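Local coordinates for extracellular solute-binding protein, family 3 (PDB 5SV6) that is of unknown function but has a periplasmic solute-binding protein-like architecture and is probably associated with methanol dehydrogenase, at residues F130-P133 against D139-N142; S152-V157 against V164-I169; K61-F66 against L82-S87. One frame throughout, in Å; residues are numbered along the deposited sequence.

Contact 1: F130-P133 against D139-N142; sequences FIYP and DIKN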
ATOM      1  N   PHE A 130     -11.053   6.548  -1.842  1.00  7.89           N
ATOM      2  CA  PHE A 130     -12.162   6.225  -2.736  1.00  7.95           C
ATOM      3  C   PHE A 130     -11.780   6.556  -4.163  1.00  9.59           C
ATOM      4  O   PHE A 130     -11.263   7.637  -4.440  1.00 10.75           O
ATOM      5  CB  PHE A 130     -13.404   7.023  -2.352  1.00  8.73           C
ATOM      6  CG  PHE A 130     -13.883   6.741  -0.968  1.00 10.70           C
ATOM      7  CD1 PHE A 130     -14.680   5.630  -0.712  1.00 10.07           C
ATOM      8  CD2 PHE A 130     -13.521   7.568   0.084  1.00 11.03           C
ATOM      9  CE1 PHE A 130     -15.105   5.350   0.569  1.00 10.27           C
ATOM     10  CE2 PHE A 130     -13.952   7.303   1.367  1.00 11.81           C
ATOM     11  CZ  PHE A 130     -14.749   6.197   1.610  1.00 11.11           C
ATOM     12  N   ILE A 131     -12.025   5.615  -5.064  1.00  8.62           N
ATOM     13  CA  ILE A 131     -11.668   5.779  -6.459  1.00  9.04           C
ATOM     14  C   ILE A 131     -12.898   5.492  -7.317  1.00  8.89           C
ATOM     15  O   ILE A 131     -13.426   4.383  -7.288  1.00 10.07           O
ATOM     16  CB  ILE A 131     -10.508   4.840  -6.830  1.00  8.46           C
ATOM     17  CG1 ILE A 131      -9.235   5.268  -6.082  1.00  7.64           C
ATOM     18  CG2 ILE A 131     -10.283   4.833  -8.344  1.00 10.44           C
ATOM     19  CD1 ILE A 131      -8.121   4.215  -6.046  1.00 10.53           C
ATOM     20  N   TYR A 132     -13.350   6.493  -8.071  1.00  7.74           N
ATOM     21  CA  TYR A 132     -14.592   6.395  -8.826  1.00  9.56           C
ATOM     22  C   TYR A 132     -14.550   7.279 -10.080  1.00 12.05           C
ATOM     23  O   TYR A 132     -13.670   8.134 -10.200  1.00 14.14           O
ATOM     24  CB  TYR A 132     -15.791   6.748  -7.924  1.00 10.93           C
ATOM     25  CG  TYR A 132     -15.691   8.075  -7.214  1.00 12.84           C
ATOM     26  CD1 TYR A 132     -15.051   8.179  -5.992  1.00 13.88           C
ATOM     27  CD2 TYR A 132     -16.261   9.222  -7.755  1.00 14.60           C
ATOM     28  CE1 TYR A 132     -14.958   9.398  -5.331  1.00 14.86           C
ATOM     29  CE2 TYR A 132     -16.177  10.442  -7.108  1.00 15.35           C
ATOM     30  CZ  TYR A 132     -15.527  10.523  -5.896  1.00 19.69           C
ATOM     31  OH  TYR A 132     -15.445  11.734  -5.241  1.00 21.82           O
ATOM     32  N   PRO A 133     -15.482   7.071 -11.033  1.00 12.21           N
ATOM     33  CA  PRO A 133     -15.359   7.852 -12.270  1.00 15.52           C
ATOM     34  C   PRO A 133     -15.613   9.333 -12.041  1.00 14.24           C
ATOM     35  O   PRO A 133     -16.518   9.693 -11.292  1.00 14.32           O
ATOM     36  CB  PRO A 133     -16.454   7.264 -13.175  1.00 16.45           C
ATOM     37  CG  PRO A 133     -16.677   5.889 -12.652  1.00 14.82           C
ATOM     38  CD  PRO A 133     -16.529   6.040 -11.149  1.00 14.61           C
ATOM     39  N   ASP A 139     -21.021  12.404  -5.378  1.00 17.69           N
ATOM     40  CA  ASP A 139     -20.582  13.141  -4.186  1.00 19.08           C
ATOM     41  C   ASP A 139     -20.044  12.157  -3.151  1.00 17.09           C
ATOM     42  O   ASP A 139     -20.804  11.627  -2.350  1.00 19.42           O
ATOM     43  CB  ASP A 139     -21.769  13.941  -3.612  1.00 21.33           C
ATOM     44  CG  ASP A 139     -21.476  14.589  -2.248  1.00 20.85           C
ATOM     45  OD1 ASP A 139     -20.341  14.496  -1.719  1.00 18.86           O
ATOM     46  OD2 ASP A 139     -22.411  15.218  -1.704  1.00 15.51           O
ATOM     47  N   ILE A 140     -18.738  11.908  -3.152  1.00 14.58           N
ATOM     48  CA  ILE A 140     -18.185  10.973  -2.172  1.00 15.43           C
ATOM     49  C   ILE A 140     -16.945  11.496  -1.461  1.00 17.01           C
ATOM     50  O   ILE A 140     -15.881  11.642  -2.060  1.00 21.26           O
ATOM     51  CB  ILE A 140     -17.942   9.566  -2.764  1.00 18.24           C
ATOM     52  CG1 ILE A 140     -19.284   8.928  -3.144  1.00 18.81           C
ATOM     53  CG2 ILE A 140     -17.213   8.671  -1.746  1.00 16.62           C
ATOM     54  CD1 ILE A 140     -19.181   7.551  -3.715  1.00 18.50           C
ATOM     55  N   LYS A 141     -17.102  11.780  -0.173  1.00 13.79           N
ATOM     56  CA  LYS A 141     -16.060  12.431   0.604  1.00 17.18           C
ATOM     57  C   LYS A 141     -15.538  11.518   1.704  1.00 16.09           C
ATOM     58  O   LYS A 141     -14.382  11.620   2.115  1.00 15.50           O
ATOM     59  CB  LYS A 141     -16.603  13.714   1.235  1.00 17.75           C
ATOM     60  CG  LYS A 141     -16.898  14.825   0.234  1.00 22.17           C
ATOM     61  CD  LYS A 141     -15.646  15.638  -0.100  1.00 26.33           C
ATOM     62  CE  LYS A 141     -16.003  17.027  -0.622  1.00 29.11           C
ATOM     63  NZ  LYS A 141     -16.788  16.976  -1.888  1.00 27.66           N
ATOM     64  N   ASN A 142     -16.401  10.633   2.184  1.00 13.06           N
ATOM     65  CA  ASN A 142     -16.041   9.784   3.310  1.00 13.43           C
ATOM     66  C   ASN A 142     -17.016   8.633   3.452  1.00 12.37           C
ATOM     67  O   ASN A 142     -17.945   8.506   2.654  1.00 14.80           O
ATOM     68  CB  ASN A 142     -15.955  10.610   4.606  1.00 14.90           C
ATOM     69  CG  ASN A 142     -17.264  11.297   4.960  1.00 16.13           C
ATOM     70  OD1 ASN A 142     -18.351  10.734   4.807  1.00 14.74           O
ATOM     71  ND2 ASN A 142     -17.160  12.529   5.450  1.00 18.96           N
TER
HETATM   72  O   HOH W   1     -17.025  13.804  -5.122  1.00 27.61           O

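Contact 2: S152-V157 against V164-I169; sequences SKFAIV and VMLREI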
ATOM      1  N   SER A 152     -23.443  -1.156  -4.847  1.00 15.24           N
ATOM      2  CA  SER A 152     -23.464  -2.572  -4.502  1.00 14.20           C
ATOM      3  C   SER A 152     -22.136  -3.289  -4.749  1.00 14.26           C
ATOM      4  O   SER A 152     -21.850  -4.294  -4.099  1.00 14.02           O
ATOM      5  CB  SER A 152     -24.567  -3.277  -5.291  1.00 18.83           C
ATOM      6  OG  SER A 152     -25.819  -2.668  -5.029  1.00 23.97           O
ATOM      7  N   LYS A 153     -21.332  -2.771  -5.678  1.00 13.15           N
ATOM      8  CA  LYS A 153     -20.070  -3.420  -6.064  1.00 13.16           C
ATOM      9  C   LYS A 153     -18.866  -2.576  -5.666  1.00 11.47           C
ATOM     10  O   LYS A 153     -18.615  -1.534  -6.266  1.00 10.34           O
ATOM     11  CB  LYS A 153     -20.036  -3.652  -7.579  1.00 14.78           C
ATOM     12  CG  LYS A 153     -21.144  -4.566  -8.112  1.00 17.84           C
ATOM     13  CD  LYS A 153     -20.756  -6.017  -7.956  1.00 21.91           C
ATOM     14  CE  LYS A 153     -21.864  -6.962  -8.430  1.00 26.79           C
ATOM     15  NZ  LYS A 153     -21.816  -7.198  -9.904  1.00 25.65           N
ATOM     16  N   PHE A 154     -18.109  -3.055  -4.681  1.00 10.94           N
ATOM     17  CA  PHE A 154     -17.002  -2.305  -4.102  1.00 10.37           C
ATOM     18  C   PHE A 154     -15.683  -3.058  -4.306  1.00 11.06           C
ATOM     19  O   PHE A 154     -15.500  -4.152  -3.783  1.00 11.17           O
ATOM     20  CB  PHE A 154     -17.241  -2.090  -2.602  1.00 11.05           C
ATOM     21  CG  PHE A 154     -18.512  -1.330  -2.285  1.00 10.25           C
ATOM     22  CD1 PHE A 154     -19.742  -1.972  -2.292  1.00 12.75           C
ATOM     23  CD2 PHE A 154     -18.466   0.015  -1.944  1.00 11.84           C
ATOM     24  CE1 PHE A 154     -20.910  -1.279  -2.004  1.00 11.59           C
ATOM     25  CE2 PHE A 154     -19.635   0.720  -1.644  1.00 10.97           C
ATOM     26  CZ  PHE A 154     -20.853   0.064  -1.672  1.00 13.61           C
ATOM     27  N   ALA A 155     -14.754  -2.477  -5.056  1.00 10.75           N
ATOM     28  CA  ALA A 155     -13.464  -3.137  -5.225  1.00 11.18           C
ATOM     29  C   ALA A 155     -12.568  -2.817  -4.024  1.00 11.42           C
ATOM     30  O   ALA A 155     -12.060  -1.698  -3.907  1.00 10.34           O
ATOM     31  CB  ALA A 155     -12.816  -2.698  -6.525  1.00 10.41           C
ATOM     32  N   ILE A 156     -12.405  -3.786  -3.119  1.00  9.65           N
ATOM     33  CA  ILE A 156     -11.573  -3.609  -1.927  1.00 11.11           C
ATOM     34  C   ILE A 156     -10.667  -4.808  -1.632  1.00 13.88           C
ATOM     35  O   ILE A 156     -10.842  -5.895  -2.190  1.00 14.01           O
ATOM     36  CB  ILE A 156     -12.416  -3.334  -0.663  1.00 10.67           C
ATOM     37  CG1 ILE A 156     -13.234  -4.577  -0.288  1.00 13.30           C
ATOM     38  CG2 ILE A 156     -13.313  -2.099  -0.863  1.00  9.29           C
ATOM     39  CD1 ILE A 156     -13.689  -4.594   1.154  1.00 14.91           C
ATOM     40  N   VAL A 157      -9.708  -4.596  -0.738  1.00 13.83           N
ATOM     41  CA  VAL A 157      -8.821  -5.662  -0.291  1.00 16.05           C
ATOM     42  C   VAL A 157      -9.262  -6.177   1.079  1.00 15.20           C
ATOM     43  O   VAL A 157      -9.362  -5.408   2.038  1.00 15.97           O
ATOM     44  CB  VAL A 157      -7.357  -5.171  -0.215  1.00 16.69           C
ATOM     45  CG1 VAL A 157      -6.430  -6.290   0.261  1.00 19.50           C
ATOM     46  CG2 VAL A 157      -6.902  -4.637  -1.565  1.00 13.23           C
ATOM     47  N   VAL A 164     -13.462  -3.389   7.201  1.00 14.26           N
ATOM     48  CA  VAL A 164     -14.090  -2.947   8.444  1.00 16.14           C
ATOM     49  C   VAL A 164     -15.215  -1.950   8.154  1.00 13.31           C
ATOM     50  O   VAL A 164     -16.305  -2.072   8.687  1.00 15.62           O
ATOM     51  CB  VAL A 164     -13.048  -2.329   9.415  1.00 16.46           C
ATOM     52  CG1 VAL A 164     -13.699  -1.976  10.752  1.00 17.10           C
ATOM     53  CG2 VAL A 164     -11.879  -3.299   9.629  1.00 15.28           C
HETATM   54  N   MSE A 165     -14.965  -0.999   7.260  1.00 13.84           N
HETATM   55  CA  MSE A 165     -15.957   0.032   6.963  1.00 14.57           C
HETATM   56  C   MSE A 165     -17.110  -0.456   6.087  1.00 14.57           C
HETATM   57  O   MSE A 165     -18.228   0.050   6.183  1.00 14.22           O
HETATM   58  CB  MSE A 165     -15.289   1.258   6.337  1.00 13.92           C
HETATM   59  CG  MSE A 165     -14.291   1.953   7.248  1.00 13.10           C
HETATM   60 SE   MSE A 165     -15.042   2.255   9.046  1.00 25.15          SE
HETATM   61  CE  MSE A 165     -16.645   3.273   8.551  1.00 18.10           C
ATOM     62  N   LEU A 166     -16.848  -1.444   5.239  1.00 14.85           N
ATOM     63  CA  LEU A 166     -17.914  -2.014   4.418  1.00 14.24           C
ATOM     64  C   LEU A 166     -18.918  -2.747   5.309  1.00 16.01           C
ATOM     65  O   LEU A 166     -20.133  -2.694   5.087  1.00 17.08           O
ATOM     66  CB  LEU A 166     -17.333  -2.955   3.357  1.00 14.61           C
ATOM     67  CG  LEU A 166     -17.928  -2.838   1.951  1.00 18.21           C
ATOM     68  CD1 LEU A 166     -17.972  -1.389   1.476  1.00 13.10           C
ATOM     69  CD2 LEU A 166     -17.170  -3.717   0.946  1.00 12.09           C
ATOM     70  N   ARG A 167     -18.403  -3.433   6.321  1.00 15.66           N
ATOM     71  CA  ARG A 167     -19.273  -4.065   7.307  1.00 17.67           C
ATOM     72  C   ARG A 167     -20.051  -2.993   8.062  1.00 17.88           C
ATOM     73  O   ARG A 167     -21.263  -3.107   8.253  1.00 19.38           O
ATOM     74  CB  ARG A 167     -18.455  -4.891   8.290  1.00 18.43           C
ATOM     75  CG  ARG A 167     -17.682  -6.031   7.657  1.00 19.17           C
ATOM     76  CD  ARG A 167     -16.989  -6.836   8.735  1.00 20.00           C
ATOM     77  NE  ARG A 167     -16.283  -7.996   8.211  1.00 22.54           N
ATOM     78  CZ  ARG A 167     -16.802  -9.217   8.167  1.00 24.32           C
ATOM     79  NH1 ARG A 167     -18.035  -9.420   8.612  1.00 23.89           N
ATOM     80  NH2 ARG A 167     -16.090 -10.230   7.688  1.00 26.22           N
ATOM     81  N   GLU A 168     -19.347  -1.939   8.468  1.00 17.83           N
ATOM     82  CA  GLU A 168     -19.969  -0.832   9.186  1.00 19.55           C
ATOM     83  C   GLU A 168     -21.192  -0.274   8.458  1.00 20.16           C
ATOM     84  O   GLU A 168     -22.216  -0.018   9.087  1.00 18.67           O
ATOM     85  CB  GLU A 168     -18.960   0.291   9.459  1.00 19.85           C
ATOM     86  CG  GLU A 168     -19.590   1.567  10.032  1.00 23.66           C
ATOM     87  CD  GLU A 168     -20.124   1.385  11.450  1.00 25.87           C
ATOM     88  OE1 GLU A 168     -19.749   0.390  12.104  1.00 25.62           O
ATOM     89  OE2 GLU A 168     -20.909   2.245  11.914  1.00 28.10           O
ATOM     90  N   ILE A 169     -21.094  -0.095   7.141  1.00 16.86           N
ATOM     91  CA  ILE A 169     -22.228   0.425   6.375  1.00 17.41           C
ATOM     92  C   ILE A 169     -23.114  -0.664   5.763  1.00 17.97           C
ATOM     93  O   ILE A 169     -23.932  -0.380   4.890  1.00 17.82           O
ATOM     94  CB  ILE A 169     -21.819   1.431   5.271  1.00 20.92           C
ATOM     95  CG1 ILE A 169     -21.019   0.745   4.161  1.00 16.01           C
ATOM     96  CG2 ILE A 169     -21.052   2.611   5.862  1.00 19.48           C
ATOM     97  CD1 ILE A 169     -20.926   1.575   2.916  1.00 16.27           C
TER

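Contact 3: K61-F66 against L82-S87; sequences KQQEGF and LEFVWS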
ATOM      1  N   LYS A  61      11.411  -7.735  -9.839  1.00 14.40           N
ATOM      2  CA  LYS A  61      12.795  -8.147 -10.048  1.00 14.14           C
ATOM      3  C   LYS A  61      13.514  -7.232 -11.044  1.00 17.90           C
ATOM      4  O   LYS A  61      14.741  -7.118 -11.013  1.00 19.69           O
ATOM      5  CB  LYS A  61      12.889  -9.619 -10.471  1.00 19.75           C
ATOM      6  CG  LYS A  61      14.312 -10.187 -10.386  1.00 20.24           C
ATOM      7  CD  LYS A  61      14.317 -11.702 -10.381  1.00 23.80           C
ATOM      8  CE  LYS A  61      15.733 -12.252 -10.265  1.00 26.06           C
ATOM      9  NZ  LYS A  61      15.721 -13.706  -9.952  1.00 29.42           N
ATOM     10  N   GLN A  62      12.750  -6.555 -11.902  1.00 13.79           N
ATOM     11  CA  GLN A  62      13.345  -5.622 -12.869  1.00 16.21           C
ATOM     12  C   GLN A  62      13.595  -4.234 -12.283  1.00 16.59           C
ATOM     13  O   GLN A  62      14.035  -3.317 -12.986  1.00 18.12           O
ATOM     14  CB  GLN A  62      12.499  -5.538 -14.140  1.00 19.00           C
ATOM     15  CG  GLN A  62      12.559  -6.797 -14.984  1.00 18.75           C
ATOM     16  CD  GLN A  62      11.843  -7.966 -14.340  1.00 21.28           C
ATOM     17  OE1 GLN A  62      10.654  -7.882 -14.007  1.00 24.15           O
ATOM     18  NE2 GLN A  62      12.563  -9.058 -14.139  1.00 20.83           N
ATOM     19  N   GLN A  63      13.318  -4.094 -10.988  1.00 13.28           N
ATOM     20  CA  GLN A  63      13.576  -2.862 -10.243  1.00 13.90           C
ATOM     21  C   GLN A  63      12.751  -1.691 -10.760  1.00 14.14           C
ATOM     22  O   GLN A  63      13.176  -0.538 -10.694  1.00 13.00           O
ATOM     23  CB  GLN A  63      15.076  -2.536 -10.218  1.00 16.50           C
ATOM     24  CG  GLN A  63      15.923  -3.665  -9.625  1.00 15.67           C
ATOM     25  CD  GLN A  63      17.408  -3.322  -9.538  1.00 21.18           C
ATOM     26  OE1 GLN A  63      17.791  -2.151  -9.423  1.00 19.67           O
ATOM     27  NE2 GLN A  63      18.247  -4.346  -9.596  1.00 20.36           N
ATOM     28  N   GLU A  64      11.554  -1.998 -11.252  1.00 13.83           N
ATOM     29  CA  GLU A  64      10.678  -0.983 -11.838  1.00 14.07           C
ATOM     30  C   GLU A  64       9.683  -0.360 -10.843  1.00 14.42           C
ATOM     31  O   GLU A  64       8.979   0.603 -11.175  1.00 15.75           O
ATOM     32  CB  GLU A  64       9.938  -1.575 -13.034  1.00 15.35           C
ATOM     33  CG  GLU A  64      10.872  -1.986 -14.160  1.00 14.53           C
ATOM     34  CD  GLU A  64      10.172  -2.778 -15.238  1.00 19.02           C
ATOM     35  OE1 GLU A  64       9.190  -3.487 -14.926  1.00 18.00           O
ATOM     36  OE2 GLU A  64      10.611  -2.687 -16.404  1.00 20.24           O
ATOM     37  N   GLY A  65       9.642  -0.890  -9.625  1.00 10.05           N
ATOM     38  CA  GLY A  65       8.705  -0.404  -8.629  1.00  9.54           C
ATOM     39  C   GLY A  65       9.209   0.842  -7.913  1.00  9.65           C
ATOM     40  O   GLY A  65      10.409   1.095  -7.899  1.00  9.97           O
ATOM     41  N   PHE A  66       8.308   1.605  -7.297  1.00  9.65           N
ATOM     42  CA  PHE A  66       8.723   2.845  -6.626  1.00 10.17           C
ATOM     43  C   PHE A  66       9.618   2.610  -5.405  1.00  8.94           C
ATOM     44  O   PHE A  66      10.513   3.420  -5.125  1.00  7.36           O
ATOM     45  CB  PHE A  66       7.544   3.805  -6.335  1.00  8.87           C
ATOM     46  CG  PHE A  66       6.688   3.430  -5.145  1.00  8.96           C
ATOM     47  CD1 PHE A  66       7.071   3.766  -3.855  1.00  8.85           C
ATOM     48  CD2 PHE A  66       5.469   2.810  -5.327  1.00  9.77           C
ATOM     49  CE1 PHE A  66       6.277   3.445  -2.774  1.00 10.18           C
ATOM     50  CE2 PHE A  66       4.676   2.485  -4.254  1.00 10.18           C
ATOM     51  CZ  PHE A  66       5.077   2.802  -2.973  1.00  8.21           C
ATOM     52  N   LEU A  82      23.989  -1.397  -3.198  1.00 17.52           N
ATOM     53  CA  LEU A  82      22.668  -1.986  -3.047  1.00 17.65           C
ATOM     54  C   LEU A  82      22.644  -3.440  -3.506  1.00 19.02           C
ATOM     55  O   LEU A  82      23.070  -3.770  -4.617  1.00 14.40           O
ATOM     56  CB  LEU A  82      21.633  -1.146  -3.802  1.00 17.12           C
ATOM     57  CG  LEU A  82      20.216  -1.693  -3.946  1.00 16.14           C
ATOM     58  CD1 LEU A  82      19.567  -1.962  -2.588  1.00 15.97           C
ATOM     59  CD2 LEU A  82      19.383  -0.735  -4.774  1.00 17.35           C
ATOM     60  N   GLU A  83      22.177  -4.312  -2.621  1.00 15.45           N
ATOM     61  CA  GLU A  83      21.998  -5.718  -2.939  1.00 16.73           C
ATOM     62  C   GLU A  83      20.550  -6.100  -2.624  1.00 16.96           C
ATOM     63  O   GLU A  83      20.150  -6.121  -1.461  1.00 16.54           O
ATOM     64  CB  GLU A  83      22.966  -6.569  -2.099  1.00 16.43           C
ATOM     65  CG  GLU A  83      22.797  -8.071  -2.243  1.00 22.45           C
ATOM     66  CD  GLU A  83      23.768  -8.863  -1.375  1.00 26.97           C
ATOM     67  OE1 GLU A  83      24.797  -8.296  -0.943  1.00 26.48           O
ATOM     68  OE2 GLU A  83      23.491 -10.053  -1.112  1.00 29.49           O
ATOM     69  N   PHE A  84      19.767  -6.401  -3.650  1.00 14.39           N
ATOM     70  CA  PHE A  84      18.425  -6.914  -3.420  1.00 14.31           C
ATOM     71  C   PHE A  84      18.431  -8.395  -3.093  1.00 14.88           C
ATOM     72  O   PHE A  84      19.168  -9.169  -3.697  1.00 12.77           O
ATOM     73  CB  PHE A  84      17.549  -6.702  -4.646  1.00 12.80           C
ATOM     74  CG  PHE A  84      17.103  -5.292  -4.836  1.00 14.64           C
ATOM     75  CD1 PHE A  84      16.158  -4.727  -3.986  1.00 14.26           C
ATOM     76  CD2 PHE A  84      17.590  -4.537  -5.886  1.00 14.95           C
ATOM     77  CE1 PHE A  84      15.738  -3.433  -4.171  1.00 11.37           C
ATOM     78  CE2 PHE A  84      17.160  -3.241  -6.083  1.00 14.89           C
ATOM     79  CZ  PHE A  84      16.238  -2.682  -5.213  1.00 13.02           C
ATOM     80  N   VAL A  85      17.586  -8.780  -2.142  1.00 12.26           N
ATOM     81  CA  VAL A  85      17.320 -10.179  -1.867  1.00 13.02           C
ATOM     82  C   VAL A  85      15.866 -10.401  -2.216  1.00 13.19           C
ATOM     83  O   VAL A  85      14.975  -9.897  -1.539  1.00 11.39           O
ATOM     84  CB  VAL A  85      17.564 -10.524  -0.387  1.00 15.48           C
ATOM     85  CG1 VAL A  85      17.100 -11.934  -0.081  1.00 16.53           C
ATOM     86  CG2 VAL A  85      19.030 -10.344  -0.041  1.00 17.09           C
ATOM     87  N   TRP A  86      15.634 -11.136  -3.295  1.00 14.04           N
ATOM     88  CA  TRP A  86      14.302 -11.248  -3.886  1.00 14.67           C
ATOM     89  C   TRP A  86      13.491 -12.373  -3.274  1.00 17.10           C
ATOM     90  O   TRP A  86      14.011 -13.466  -3.035  1.00 18.83           O
ATOM     91  CB  TRP A  86      14.402 -11.428  -5.417  1.00 15.07           C
ATOM     92  CG  TRP A  86      15.140 -10.302  -6.099  1.00 12.48           C
ATOM     93  CD1 TRP A  86      16.421 -10.323  -6.582  1.00 15.48           C
ATOM     94  CD2 TRP A  86      14.633  -8.988  -6.365  1.00 14.11           C
ATOM     95  NE1 TRP A  86      16.741  -9.101  -7.131  1.00 17.75           N
ATOM     96  CE2 TRP A  86      15.659  -8.264  -7.009  1.00 13.92           C
ATOM     97  CE3 TRP A  86      13.410  -8.354  -6.119  1.00 11.97           C
ATOM     98  CZ2 TRP A  86      15.501  -6.934  -7.404  1.00 15.22           C
ATOM     99  CZ3 TRP A  86      13.252  -7.037  -6.509  1.00 11.77           C
ATOM    100  CH2 TRP A  86      14.293  -6.337  -7.147  1.00 12.83           C
ATOM    101  N   SER A  87      12.218 -12.090  -3.010  1.00 15.45           N
ATOM    102  CA  SER A  87      11.276 -13.091  -2.543  1.00 18.66           C
ATOM    103  C   SER A  87      10.222 -13.364  -3.602  1.00 20.97           C
ATOM    104  O   SER A  87       9.768 -12.451  -4.297  1.00 16.72           O
ATOM    105  CB  SER A  87      10.591 -12.641  -1.252  1.00 20.41           C
ATOM    106  OG  SER A  87       9.433 -13.428  -1.000  1.00 20.08           O
TER

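Contact 1: F130-P133 against D139-N142
Ile140 packs against two aromatic side chains, Phe130 and Tyr132, that project from the same side of the strand. Its CG2 methyl stands over one face of the Phe130 ring, 4.2 Å from the ring centroid and 21° from the normal, a CH-pi contact displaced toward the ring's rim. With CG2 anti to the backbone N of Ile140, this methyl lies over the Phe130 ring; Ile140 CB itself approaches Tyr132, whose CE1 lies 3.9 Å from it. The two approaches differ: Phe130 and Ile140 cross nearly at right angles, whereas Tyr132 and Ile140 run past each other in opposite directions. Tyr132 holds its CG between the backbone N and the carbonyl carbon (chi1 53°), and its phenol end extends alongside the loop backbone. A water bridges the two segments there, 2.6 Å from Tyr132 OH and 3.2 Å from Ile140 N, whose N-H it accepts. The far end of the Phe130 ring reaches further along the loop, with CE2 3.8 Å from Asn142 CA, while Asn142 turns its own polar end to Gln144 N and Glu236. A serine in place of Phe130 removes the ring face that Ile140 CG2 covers, and would probably open a gap beneath the loop. Trp143 meets Phe130 edge to face, and Ala147 and Leu148 of helix 146-149 close over Ile140. The loop thus folds back over the mixed sheet, in which strand 118-133 lies between strands 211-215 and 230-234, an apolar layer of the kind that lines the sheet of an alpha/beta solute-binding lobe.

Contact 2: S152-V157 against V164-I169
Leu166 of helix 161-168 divides its two methyls between Phe154 and Ile156 of strand 154-156. Strand and helix are the opening elements of a beta-alpha-beta crossover: after further helices the chain returns as strand 211-215, parallel to and paired with 154-156, an arrangement familiar from the alpha/beta lobes of periplasmic binding proteins. Phe154 and Ile156, two positions apart, both point to the helix, while Ala155 between them points the other way, onto Ala212.

The orientations of the two pairs are quite different. Leu166 comes at Phe154 obliquely and sets CD1 over one face of the ring, 3.9 Å from the centroid and 20° from the normal, in a CH-pi contact. The methyl is shifted toward one side of the ring, closest to Phe154 CD2 at 3.7 Å, with Phe154 CG almost as near. The other methyl, Leu166 CD2, lies 3.9 Å from Phe154 CB, so that one leucine covers both the ring and the root of the same phenylalanine. Ile156 and Leu166 instead reach for each other tip to tip. Leu166 makes this double contact with an unusual first torsion, chi1 -137°, well away from the staggered values.

All three side chains are buried. Trp143 and Asn175 also touch Leu166, and Ile211 supports Phe154 from the neighbouring strand. Asn175 has a second role, its OD1 accepting the backbone N-H of Phe154, which ties helix 172-180 to the same strand. With chi1 at 67° and the chain extended beyond CG1, Ile156 sends its CD1 to within 3.6 Å of Leu166 CD2.

Contact 3: K61-F66 against L82-S87
Trp86 lays the six-membered ring of its indole flat against the backbone of Lys61. Lys61 CA sits 3.7 Å from the centroid of that ring and only 12° off its normal, a CH-pi contact, with Lys61 O 3.7 Å from Trp86 CZ2. The lysine side chain leaves at an oblique angle, its CG anti to the backbone N (chi1 -167°), which brings CG to 4.1 Å from Trp86 CE2. On its opposite face the indole is backed by Phe84 CB, so the tryptophan is sandwiched between the loop and its own strand. Gln63 fills the neighbouring position: its CG meets the edge of the indole, 4.0 Å from Trp86 CZ2, and its extended chain carries the amide to Phe84, where Gln63 CD lies 3.5 Å from Phe84 CE2 with the amide and ring planes 58° apart. The contact lies at the surface and is made by van der Waals and CH-pi packing. Phe84 also touches Asn68 and Ala71 of helix 66-77, for which Gly65 is the N-cap. The loop leading into that helix is thus laid against strand 82-87, which closes the beta-alpha-beta crossover from the parallel strand 47-52.

Contacts 1 and 2 lie on the same side of the chain's centre, with centres about 13 Å apart and nearest atoms about 7 Å apart. They do not touch, but neighbours connect them: Ile211 packs against Phe130, Tyr132, Ile140 and Phe154, His213 against Phe130 and Ile156, and Trp143 against Phe130 and Leu166. Contact 3 lies on the opposite side, about 33 Å from each of the others between centres, although all three reach the same branched sheet. This separation is consistent with the two-lobed plan of periplasmic binding proteins, in which a ligand would lie between the lobes; none of the three contacts identifies such a site in MxaJ.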